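Local coordinates for 2-nitrobenzoate nitroreductase (Pseudomonas fluorescens, PDB 4Z85) that reduces the nitro group of 2-nitrobenzoate as an FMN-dependent nitroreductase of the flavoredoxin family, at the interface of chains A and B. Coordinates in Å, arbitrary orientation; residue numbers count along the deposited sequence, not the author numbering. Chains: chain A/B, 2-nitrobenzoate nitroreductase.

The interface of chains A and B. Residues chain A 15, 18-19, 22, 25, 153; chain B 49, 52.
With CG of B:Tyr49 set between its own backbone N and carbonyl carbon (chi1 85°), the phenol stands up from strand 47-52 toward chain A, where A:Ile18 holds its CG2 anti to the backbone N and above one face of that ring at its CG end. The two side chains cross at about a right angle, A:Ile18 CG2 lying 3.6 Å from B:Tyr49 CB and touching CG and CD2 as well. The next residue of helix 11-21, A:Thr19, lays its CG2 methyl above the same face at the hydroxyl end, 3.6 Å from OH. A:Val22 CG1 is on that side too, out at the CD1 rim, whereas A:Arg25 comes in edge-on: its CD lies in the ring plane and its NE is 3.7 Å from B:Tyr49 CE1, with the guanidinium turned 88° against the phenol. A bend at chi3 (-65°) carries that guanidinium back to its own chain, where NH1 donates to A:Thr19 O on a lone pair and, at 2.9 Å, to A:Val22 O. Were A:Arg25 cut back to an alanine, the CE1 edge of B:Tyr49 would probably lose its neighbour and both carbonyls this donor, leaving the segment after the helix freer to shift. A:Ile18 CD1 packs on CA and CB of B:Glu52, 3.9 Å from CA. This patch and its twin belong to a two-fold interface of identical chains, probably the dimer in solution, though the structure alone does not prove it. A:Arg153 approaches from the opposite side of the phenol, NH2 4.2 Å from B:Tyr49 CE2. Its NE stays 5.3 Å from B:Glu52 OE1, too far for a salt bridge, though the opposite charges may attract; that OE1 sits in plane at the edge of the A:Tyr15 ring, 3.8 Å from CD1.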
loop_
_atom_site.group_PDB
_atom_site.type_symbol
_atom_site.label_atom_id
_atom_site.label_comp_id
_atom_site.label_asym_id
_atom_site.label_seq_id
_atom_site.Cartn_x
_atom_site.Cartn_y
_atom_site.Cartn_z
ATOM N N TYR A 15 16.212 -3.799 -0.901
ATOM C CA TYR A 15 14.975 -4.549 -0.677
ATOM C C TYR A 15 14.659 -4.667 0.813
ATOM O O TYR A 15 13.535 -4.393 1.243
ATOM C CB TYR A 15 15.055 -5.936 -1.305
ATOM C CG TYR A 15 13.904 -6.839 -0.914
ATOM C CD1 TYR A 15 12.694 -6.805 -1.609
ATOM C CD2 TYR A 15 14.024 -7.721 0.150
ATOM C CE1 TYR A 15 11.642 -7.637 -1.249
ATOM C CE2 TYR A 15 12.975 -8.548 0.517
ATOM C CZ TYR A 15 11.794 -8.501 -0.181
ATOM O OH TYR A 15 10.770 -9.342 0.202
ATOM N N ILE A 18 13.759 -1.088 2.373
ATOM C CA ILE A 18 12.463 -0.640 1.857
ATOM C C ILE A 18 11.316 -1.463 2.451
ATOM O O ILE A 18 10.396 -0.898 3.062
ATOM C CB ILE A 18 12.387 -0.728 0.324
ATOM C CG1 ILE A 18 13.403 0.213 -0.323
ATOM C CG2 ILE A 18 10.952 -0.392 -0.148
ATOM C CD1 ILE A 18 13.600 -0.046 -1.810
ATOM N N THR A 19 11.363 -2.785 2.303
ATOM C CA THR A 19 10.240 -3.599 2.797
ATOM C C THR A 19 10.138 -3.587 4.318
ATOM O O THR A 19 9.057 -3.811 4.880
ATOM C CB THR A 19 10.313 -5.052 2.315
ATOM O OG1 THR A 19 11.555 -5.652 2.734
ATOM C CG2 THR A 19 10.168 -5.130 0.787
ATOM N N VAL A 22 8.346 0.374 5.047
ATOM C CA VAL A 22 7.000 0.797 4.650
ATOM C C VAL A 22 6.002 -0.305 4.998
ATOM O O VAL A 22 6.085 -1.422 4.505
ATOM C CB VAL A 22 6.892 1.172 3.130
ATOM C CG1 VAL A 22 7.451 0.079 2.217
ATOM C CG2 VAL A 22 5.431 1.462 2.764
ATOM N N ARG A 25 1.571 -3.335 4.770
ATOM C CA ARG A 25 1.160 -3.278 3.367
ATOM C C ARG A 25 -0.038 -4.188 3.106
ATOM O O ARG A 25 -0.123 -5.295 3.646
ATOM C CB ARG A 25 2.321 -3.676 2.449
ATOM C CG ARG A 25 3.560 -2.809 2.652
ATOM C CD ARG A 25 4.624 -3.094 1.614
ATOM N NE ARG A 25 5.198 -4.439 1.663
ATOM C CZ ARG A 25 6.158 -4.834 2.497
ATOM N NH1 ARG A 25 6.601 -4.036 3.452
ATOM N NH2 ARG A 25 6.649 -6.070 2.393
ATOM N N ARG A 153 10.685 -6.262 -14.210
ATOM C CA ARG A 153 9.614 -5.824 -13.308
ATOM C C ARG A 153 8.614 -4.941 -14.039
ATOM O O ARG A 153 9.007 -4.132 -14.867
ATOM C CB ARG A 153 10.208 -5.064 -12.132
ATOM C CG ARG A 153 9.272 -4.834 -10.962
ATOM C CD ARG A 153 10.122 -4.508 -9.750
ATOM N NE ARG A 153 9.351 -4.296 -8.539
ATOM C CZ ARG A 153 8.787 -5.264 -7.827
ATOM N NH1 ARG A 153 8.892 -6.535 -8.209
ATOM N NH2 ARG A 153 8.114 -4.961 -6.732
ATOM N N TYR B 49 5.607 1.069 -2.029
ATOM C CA TYR B 49 6.842 0.990 -2.809
ATOM C C TYR B 49 6.581 0.228 -4.099
ATOM O O TYR B 49 5.662 -0.604 -4.189
ATOM C CB TYR B 49 7.969 0.317 -2.007
ATOM C CG TYR B 49 7.990 -1.200 -2.051
ATOM C CD1 TYR B 49 7.148 -1.955 -1.240
ATOM C CD2 TYR B 49 8.863 -1.876 -2.907
ATOM C CE1 TYR B 49 7.166 -3.342 -1.282
ATOM C CE2 TYR B 49 8.883 -3.259 -2.956
ATOM C CZ TYR B 49 8.044 -3.986 -2.143
ATOM O OH TYR B 49 8.088 -5.370 -2.198
ATOM N N GLU B 52 13.107 -1.792 -6.051
ATOM C CA GLU B 52 14.355 -1.457 -5.350
ATOM C C GLU B 52 15.487 -0.989 -6.275
ATOM O O GLU B 52 16.482 -0.454 -5.788
ATOM C CB GLU B 52 14.847 -2.648 -4.518
ATOM C CG GLU B 52 15.275 -3.859 -5.325
ATOM C CD GLU B 52 14.270 -4.996 -5.238
ATOM O OE1 GLU B 52 13.120 -4.751 -4.807
ATOM O OE2 GLU B 52 14.641 -6.140 -5.592
#